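Long-range contact in Avidin/streptavidin (Shewanella denitrificans, PDB 3SZH), which binds biotin with high affinity as a dimeric member of the avidin/streptavidin family: residues F57-N69 and C74-N86. Sequence-based numbering, arbitrary orientation. Where two conformers were deposited one is given.
Sequences FGTAISFSTKWLN and CNSITSWSGFYIN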
ATOM      1  N   PHE B  57      -9.828   4.434  -6.067  1.00 10.86           N
ATOM      2  CA  PHE B  57     -10.006   5.572  -6.970  1.00 10.97           C
ATOM      3  C   PHE B  57     -10.657   5.019  -8.228  1.00 11.15           C
ATOM      4  O   PHE B  57      -9.980   4.507  -9.120  1.00 11.45           O
ATOM      5  CB  PHE B  57      -8.665   6.222  -7.318  1.00 11.41           C
ATOM      6  CG  PHE B  57      -8.774   7.646  -7.823  1.00 11.83           C
ATOM      7  CD1 PHE B  57      -7.665   8.487  -7.741  1.00 11.64           C
ATOM      8  CD2 PHE B  57      -9.963   8.159  -8.335  1.00 12.90           C
ATOM      9  CE1 PHE B  57      -7.730   9.801  -8.154  1.00 12.31           C
ATOM     10  CE2 PHE B  57     -10.032   9.466  -8.771  1.00 14.83           C
ATOM     11  CZ  PHE B  57      -8.919  10.289  -8.675  1.00 14.09           C
ATOM     12  N   GLY B  58     -11.982   5.074  -8.287  1.00 11.90           N
ATOM     13  CA  GLY B  58     -12.728   4.480  -9.403  1.00 12.47           C
ATOM     14  C   GLY B  58     -12.572   2.978  -9.369  1.00 12.56           C
ATOM     15  O   GLY B  58     -13.018   2.308  -8.431  1.00 14.46           O
ATOM     16  N   THR B  59     -11.906   2.436 -10.382  1.00 12.43           N
ATOM     17  CA  THR B  59     -11.596   1.016 -10.402  1.00 12.59           C
ATOM     18  C   THR B  59     -10.186   0.670  -9.938  1.00 12.02           C
ATOM     19  O   THR B  59      -9.870  -0.500  -9.838  1.00 12.94           O
ATOM     20  CB  THR B  59     -11.792   0.420 -11.810  1.00 13.78           C
ATOM     21  OG1 THR B  59     -10.864   1.048 -12.710  1.00 15.73           O
ATOM     22  CG2 THR B  59     -13.238   0.611 -12.288  1.00 15.31           C
ATOM     23  N   ALA B  60      -9.353   1.681  -9.655  1.00 11.21           N
ATOM     24  CA  ALA B  60      -8.033   1.446  -9.086  1.00 10.74           C
ATOM     25  C   ALA B  60      -8.168   1.233  -7.577  1.00 10.15           C
ATOM     26  O   ALA B  60      -8.990   1.863  -6.907  1.00 10.73           O
ATOM     27  CB  ALA B  60      -7.123   2.618  -9.365  1.00 11.27           C
ATOM     28  N   ILE B  61      -7.318   0.363  -7.053  1.00  9.93           N
ATOM     29  CA  ILE B  61      -7.317   0.067  -5.609  1.00  9.69           C
ATOM     30  C   ILE B  61      -5.913  -0.272  -5.151  1.00  9.22           C
ATOM     31  O   ILE B  61      -5.134  -0.936  -5.860  1.00 10.34           O
ATOM     32  CB  ILE B  61      -8.306  -1.093  -5.265  1.00 10.46           C
ATOM     33  CG1 ILE B  61      -8.318  -1.395  -3.760  1.00 10.54           C
ATOM     34  CG2 ILE B  61      -8.037  -2.329  -6.124  1.00 12.16           C
ATOM     35  CD1 ILE B  61      -9.375  -2.359  -3.339  1.00 11.64           C
ATOM     36  N   SER B  62      -5.560   0.209  -3.968  1.00  8.82           N
ATOM     37  CA  SER B  62      -4.390  -0.269  -3.238  0.50  8.59           C
ATOM     38  C   SER B  62      -4.867  -0.750  -1.874  1.00  8.66           C
ATOM     39  O   SER B  62      -5.761  -0.138  -1.266  1.00  8.92           O
ATOM     40  CB  SER B  62      -3.314   0.822  -3.085  0.50  8.67           C
ATOM     41  OG  SER B  62      -3.640   1.755  -2.087  0.70  8.80           O
ATOM     42  N   PHE B  63      -4.264  -1.817  -1.376  1.00  8.03           N
ATOM     43  CA  PHE B  63      -4.517  -2.199   0.018  1.00  8.07           C
ATOM     44  C   PHE B  63      -3.287  -2.850   0.569  1.00  7.83           C
ATOM     45  O   PHE B  63      -2.472  -3.402  -0.169  1.00  9.10           O
ATOM     46  CB  PHE B  63      -5.788  -3.072   0.147  1.00  8.87           C
ATOM     47  CG  PHE B  63      -5.776  -4.352  -0.659  1.00  8.94           C
ATOM     48  CD1 PHE B  63      -6.198  -4.371  -1.976  1.00  9.70           C
ATOM     49  CD2 PHE B  63      -5.382  -5.567  -0.058  1.00 10.18           C
ATOM     50  CE1 PHE B  63      -6.216  -5.557  -2.709  1.00 11.65           C
ATOM     51  CE2 PHE B  63      -5.407  -6.766  -0.811  1.00 11.71           C
ATOM     52  CZ  PHE B  63      -5.831  -6.747  -2.118  1.00 11.90           C
ATOM     53  N   SER B  64      -3.128  -2.749   1.885  1.00  7.91           N
ATOM     54  CA  SER B  64      -1.919  -3.263   2.535  0.50  7.72           C
ATOM     55  C   SER B  64      -2.262  -3.784   3.917  1.00  7.67           C
ATOM     56  O   SER B  64      -3.164  -3.271   4.613  1.00  8.00           O
ATOM     57  CB  SER B  64      -0.859  -2.156   2.567  0.50  7.17           C
ATOM     58  OG  SER B  64       0.316  -2.463   3.299  0.50  5.84           O
ATOM     59  N   THR B  65      -1.532  -4.834   4.307  1.00  8.77           N
ATOM     60  CA  THR B  65      -1.706  -5.460   5.607  1.00  9.15           C
ATOM     61  C   THR B  65      -0.357  -5.670   6.263  1.00  8.66           C
ATOM     62  O   THR B  65       0.612  -6.095   5.612  1.00  9.47           O
ATOM     63  CB  THR B  65      -2.506  -6.777   5.514  1.00  9.95           C
ATOM     64  OG1 THR B  65      -2.969  -7.140   6.820  1.00 11.40           O
ATOM     65  CG2 THR B  65      -1.705  -7.923   4.949  1.00 11.07           C
ATOM     66  N   LYS B  66      -0.303  -5.374   7.560  1.00  9.02           N
ATOM     67  CA  LYS B  66       0.825  -5.725   8.407  1.00  8.93           C
ATOM     68  C   LYS B  66       0.562  -7.094   9.019  1.00  8.99           C
ATOM     69  O   LYS B  66      -0.488  -7.322   9.624  1.00  8.86           O
ATOM     70  CB  LYS B  66       1.004  -4.650   9.488  1.00  9.66           C
ATOM     71  CG  LYS B  66       2.013  -5.004  10.577  1.00  9.81           C
ATOM     72  CD  LYS B  66       2.235  -3.825  11.539  1.00 10.32           C
ATOM     73  CE  LYS B  66       3.048  -4.258  12.730  1.00 10.90           C
ATOM     74  NZ  LYS B  66       3.444  -3.082  13.568  1.00 11.15           N
ATOM     75  N   TRP B  67       1.515  -8.014   8.882  1.00  9.27           N
ATOM     76  CA  TRP B  67       1.314  -9.379   9.364  1.00  9.47           C
ATOM     77  C   TRP B  67       1.603  -9.506  10.848  1.00  9.13           C
ATOM     78  O   TRP B  67       2.529 -10.218  11.279  1.00 10.02           O
ATOM     79  CB  TRP B  67       2.139 -10.376   8.545  1.00 10.09           C
ATOM     80  CG  TRP B  67       1.754 -10.409   7.096  1.00  9.93           C
ATOM     81  CD1 TRP B  67       2.447  -9.862   6.038  1.00 10.88           C
ATOM     82  CD2 TRP B  67       0.567 -10.971   6.549  1.00 10.71           C
ATOM     83  NE1 TRP B  67       1.754 -10.070   4.858  1.00 10.52           N
ATOM     84  CE2 TRP B  67       0.610 -10.764   5.146  1.00 10.70           C
ATOM     85  CE3 TRP B  67      -0.513 -11.667   7.104  1.00 11.24           C
ATOM     86  CZ2 TRP B  67      -0.401 -11.217   4.293  1.00 11.57           C
ATOM     87  CZ3 TRP B  67      -1.514 -12.099   6.263  1.00 13.03           C
ATOM     88  CH2 TRP B  67      -1.452 -11.879   4.878  1.00 12.85           C
ATOM     89  N   LEU B  68       0.805  -8.814  11.647  1.00  9.44           N
ATOM     90  CA  LEU B  68       0.853  -8.933  13.094  1.00 10.38           C
ATOM     91  C   LEU B  68      -0.576  -8.764  13.570  1.00  9.98           C
ATOM     92  O   LEU B  68      -1.248  -7.805  13.215  1.00 11.65           O
ATOM     93  CB  LEU B  68       1.763  -7.859  13.708  1.00 10.85           C
ATOM     94  CG  LEU B  68       1.946  -7.886  15.230  1.00 12.51           C
ATOM     95  CD1 LEU B  68       2.522  -9.200  15.636  1.00 13.81           C
ATOM     96  CD2 LEU B  68       2.807  -6.714  15.698  1.00 13.72           C
ATOM     97  N   ASN B  69      -1.041  -9.712  14.369  1.00 10.09           N
ATOM     98  CA  ASN B  69      -2.346  -9.592  15.007  1.00 11.38           C
ATOM     99  C   ASN B  69      -2.237 -10.236  16.401  1.00 11.40           C
ATOM    100  O   ASN B  69      -1.124 -10.504  16.895  1.00 13.01           O
ATOM    101  CB  ASN B  69      -3.478 -10.155  14.115  1.00 10.64           C
ATOM    102  CG  ASN B  69      -3.416 -11.641  13.967  1.00 10.14           C
ATOM    103  OD1 ASN B  69      -2.576 -12.293  14.582  1.00 10.87           O
ATOM    104  ND2 ASN B  69      -4.296 -12.194  13.154  1.00 10.12           N
ATOM    105  N   CYS B  74       4.138 -12.598  11.200  1.00 11.81           N
ATOM    106  CA  CYS B  74       5.032 -13.010  10.122  1.00 12.42           C
ATOM    107  C   CYS B  74       6.045 -11.923   9.743  1.00 12.15           C
ATOM    108  O   CYS B  74       6.668 -11.988   8.689  1.00 13.61           O
ATOM    109  CB  CYS B  74       4.235 -13.545   8.919  1.00 13.35           C
ATOM    110  SG  CYS B  74       3.263 -15.063   9.374  1.00 17.06           S
ATOM    111  N   ASN B  75       6.218 -10.936  10.629  1.00 11.97           N
ATOM    112  CA  ASN B  75       7.382 -10.040  10.563  1.00 11.78           C
ATOM    113  C   ASN B  75       7.528  -9.248   9.261  1.00 11.39           C
ATOM    114  O   ASN B  75       8.642  -8.965   8.825  1.00 12.16           O
ATOM    115  CB  ASN B  75       8.682 -10.817  10.856  1.00 13.45           C
ATOM    116  CG  ASN B  75       9.762  -9.930  11.381  1.00 14.95           C
ATOM    117  OD1 ASN B  75       9.490  -9.020  12.161  1.00 15.89           O
ATOM    118  ND2 ASN B  75      11.006 -10.201  10.987  1.00 17.96           N
ATOM    119  N   SER B  76       6.400  -8.925   8.625  1.00 10.55           N
ATOM    120  CA  SER B  76       6.456  -8.336   7.300  0.50  9.95           C
ATOM    121  C   SER B  76       5.144  -7.620   6.985  1.00 10.08           C
ATOM    122  O   SER B  76       4.202  -7.651   7.785  1.00  9.92           O
ATOM    123  CB  SER B  76       6.725  -9.434   6.270  0.50  9.72           C
ATOM    124  OG  SER B  76       5.714 -10.425   6.349  0.50  8.92           O
ATOM    125  N   ILE B  77       5.126  -6.943   5.829  1.00  9.09           N
ATOM    126  CA  ILE B  77       3.976  -6.158   5.365  1.00  9.39           C
ATOM    127  C   ILE B  77       3.799  -6.481   3.878  1.00  9.58           C
ATOM    128  O   ILE B  77       4.781  -6.440   3.117  1.00 10.46           O
ATOM    129  CB  ILE B  77       4.254  -4.628   5.482  1.00  9.55           C
ATOM    130  CG1 ILE B  77       4.592  -4.231   6.938  1.00 10.15           C
ATOM    131  CG2 ILE B  77       3.043  -3.816   4.965  1.00 10.45           C
ATOM    132  CD1 ILE B  77       5.163  -2.834   7.066  1.00 10.03           C
ATOM    133  N   THR B  78       2.566  -6.773   3.461  1.00  9.11           N
ATOM    134  CA  THR B  78       2.255  -6.942   2.044  1.00  9.12           C
ATOM    135  C   THR B  78       1.401  -5.794   1.557  1.00  8.70           C
ATOM    136  O   THR B  78       0.499  -5.337   2.264  1.00 10.20           O
ATOM    137  CB  THR B  78       1.525  -8.270   1.788  1.00  9.67           C
ATOM    138  OG1 THR B  78       2.371  -9.327   2.231  1.00 10.79           O
ATOM    139  CG2 THR B  78       1.209  -8.476   0.282  1.00 10.79           C
ATOM    140  N   SER B  79       1.716  -5.293   0.369  1.00  9.35           N
ATOM    141  CA  SER B  79       0.953  -4.239  -0.277  1.00  9.49           C
ATOM    142  C   SER B  79       0.564  -4.692  -1.673  1.00  9.22           C
ATOM    143  O   SER B  79       1.399  -5.175  -2.430  1.00 10.63           O
ATOM    144  CB  SER B  79       1.770  -2.974  -0.431  1.00 10.87           C
ATOM    145  OG  SER B  79       2.150  -2.500   0.833  1.00 13.09           O
ATOM    146  N   TRP B  80      -0.695  -4.529  -2.021  1.00  9.02           N
ATOM    147  CA  TRP B  80      -1.260  -4.850  -3.335  1.00  9.14           C
ATOM    148  C   TRP B  80      -1.646  -3.557  -4.033  1.00  9.37           C
ATOM    149  O   TRP B  80      -2.211  -2.635  -3.435  1.00  9.56           O
ATOM    150  CB  TRP B  80      -2.518  -5.681  -3.138  1.00  9.86           C
ATOM    151  CG  TRP B  80      -2.378  -7.074  -2.621  1.00  9.20           C
ATOM    152  CD1 TRP B  80      -2.398  -8.217  -3.355  1.00  9.99           C
ATOM    153  CD2 TRP B  80      -2.272  -7.490  -1.249  1.00  9.81           C
ATOM    154  NE1 TRP B  80      -2.345  -9.322  -2.554  1.00 10.59           N
ATOM    155  CE2 TRP B  80      -2.243  -8.906  -1.246  1.00 10.10           C
ATOM    156  CE3 TRP B  80      -2.250  -6.809  -0.015  1.00  9.37           C
ATOM    157  CZ2 TRP B  80      -2.225  -9.653  -0.062  1.00 11.17           C
ATOM    158  CZ3 TRP B  80      -2.199  -7.557   1.161  1.00 10.56           C
ATOM    159  CH2 TRP B  80      -2.198  -8.958   1.126  1.00 10.85           C
ATOM    160  N   SER B  81      -1.396  -3.530  -5.342  1.00  9.64           N
ATOM    161  CA  SER B  81      -1.880  -2.481  -6.232  1.00  9.76           C
ATOM    162  C   SER B  81      -2.633  -3.165  -7.352  1.00 10.19           C
ATOM    163  O   SER B  81      -2.127  -4.127  -7.933  1.00 10.68           O
ATOM    164  CB  SER B  81      -0.725  -1.708  -6.867  1.00 10.87           C
ATOM    165  OG  SER B  81       0.053  -1.044  -5.886  1.00 12.70           O
ATOM    166  N   GLY B  82      -3.829  -2.707  -7.671  1.00 10.11           N
ATOM    167  CA  GLY B  82      -4.573  -3.389  -8.706  1.00 11.59           C
ATOM    168  C   GLY B  82      -5.794  -2.642  -9.158  1.00 11.30           C
ATOM    169  O   GLY B  82      -5.988  -1.458  -8.896  1.00 10.90           O
ATOM    170  N   PHE B  83      -6.603  -3.346  -9.932  1.00 11.62           N
ATOM    171  CA  PHE B  83      -7.754  -2.729 -10.577  1.00 11.99           C
ATOM    172  C   PHE B  83      -8.887  -3.725 -10.724  1.00 12.36           C
ATOM    173  O   PHE B  83      -8.686  -4.936 -10.857  1.00 12.69           O
ATOM    174  CB  PHE B  83      -7.363  -2.140 -11.940  1.00 13.17           C
ATOM    175  CG  PHE B  83      -6.735  -3.137 -12.862  1.00 13.46           C
ATOM    176  CD1 PHE B  83      -5.355  -3.309 -12.872  1.00 14.59           C
ATOM    177  CD2 PHE B  83      -7.525  -3.929 -13.704  1.00 14.76           C
ATOM    178  CE1 PHE B  83      -4.765  -4.254 -13.703  1.00 16.26           C
ATOM    179  CE2 PHE B  83      -6.944  -4.860 -14.525  1.00 16.93           C
ATOM    180  CZ  PHE B  83      -5.574  -5.027 -14.529  1.00 16.82           C
ATOM    181  N   TYR B  84     -10.092  -3.187 -10.670  1.00 13.69           N
ATOM    182  CA  TYR B  84     -11.303  -3.968 -10.852  1.00 13.82           C
ATOM    183  C   TYR B  84     -11.600  -4.200 -12.323  1.00 15.22           C
ATOM    184  O   TYR B  84     -11.511  -3.275 -13.140  1.00 15.89           O
ATOM    185  CB  TYR B  84     -12.459  -3.234 -10.200  1.00 14.73           C
ATOM    186  CG  TYR B  84     -13.801  -3.901 -10.435  1.00 15.16           C
ATOM    187  CD1 TYR B  84     -14.237  -4.946  -9.625  1.00 14.38           C
ATOM    188  CD2 TYR B  84     -14.615  -3.514 -11.505  1.00 16.55           C
ATOM    189  CE1 TYR B  84     -15.469  -5.571  -9.856  1.00 15.06           C
ATOM    190  CE2 TYR B  84     -15.838  -4.122 -11.735  1.00 17.64           C
ATOM    191  CZ  TYR B  84     -16.254  -5.155 -10.921  1.00 16.40           C
ATOM    192  OH  TYR B  84     -17.469  -5.742 -11.169  1.00 18.20           O
ATOM    193  N   ILE B  85     -11.999  -5.428 -12.628  1.00 15.55           N
ATOM    194  CA  ILE B  85     -12.440  -5.803 -13.963  1.00 17.64           C
ATOM    195  C   ILE B  85     -13.668  -6.696 -13.863  1.00 17.92           C
ATOM    196  O   ILE B  85     -13.828  -7.478 -12.929  1.00 18.65           O
ATOM    197  CB  ILE B  85     -11.318  -6.482 -14.788  1.00 19.32           C
ATOM    198  CG1 ILE B  85     -10.578  -7.571 -13.994  1.00 21.94           C
ATOM    199  CG2 ILE B  85     -10.376  -5.435 -15.370  1.00 21.08           C
ATOM    200  CD1 ILE B  85      -9.368  -8.173 -14.714  1.00 21.49           C
ATOM    201  N   ASN B  86     -14.517  -6.583 -14.890  1.00 19.93           N
ATOM    202  CA  ASN B  86     -15.748  -7.364 -15.079  1.00 22.25           C
ATOM    203  C   ASN B  86     -15.997  -7.668 -16.561  1.00 23.53           C
ATOM    204  O   ASN B  86     -15.176  -8.313 -17.217  1.00 24.76           O
ATOM    205  CB  ASN B  86     -16.952  -6.604 -14.528  1.00 22.83           C
ATOM    206  CG  ASN B  86     -18.284  -7.231 -14.943  1.00 25.61           C
ATOM    207  OD1 ASN B  86     -18.363  -8.427 -15.238  1.00 28.26           O
ATOM    208  ND2 ASN B  86     -19.332  -6.425 -14.951  1.00 27.68           N
TER
HETATM  209  O   HOH W   1     -10.229  -1.137 -14.169  1.00 21.07           O
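W80 lies between two neighbours: on one face T78 CG2, 3.4 Å above the ring plane, and on the other the ring of F63. T65 CG2 lies in plane at the six-membered edge of the W80 indole, and F63 O is also in the ring plane at an edge. The F63 ring forms an offset stack with the five-membered ring of W80 (centroids 4.4 Å apart, planes at 16°). Its CE2 comes within 3.2 Å of W80 CD2. With CG lodged between backbone N and carbonyl carbon (chi1 58°), the F63 ring swings across to its partner strand and takes W80 CB over its own face, a CH-pi contact. W67 carries T65 CG2 over one face and T78 OG1 in plane at its edge, where NE1 donates to that oxygen at 2.8 Å and 173°; this nearly straight bond, with T65 CG2 over the face, is likely to hold the indole's rotation.

Beneath these rings, strands 60-66 and 76-85 form an antiparallel hairpin of the avidin barrel, their axes 4.7 Å apart. Side chains of I61, F63, T65, T78 and W80 face the interior, whereas S64 and S79, whose OG atoms hydrogen-bond at 3.1 Å, point to the opposite face; in one conformer S64 OG also bonds S62 OG of the second subunit.

W80 NE1 is held by D115 from the last strand. A leucine in place of W80 would probably leave the D115 carboxylate without this donor and strip F63 of its stacking partner. The hairpin thus divides its chemistry: inward rings with threonines between them, consistent with avidins' tryptophan-rich biotin pocket, and outward serines meeting the second subunit.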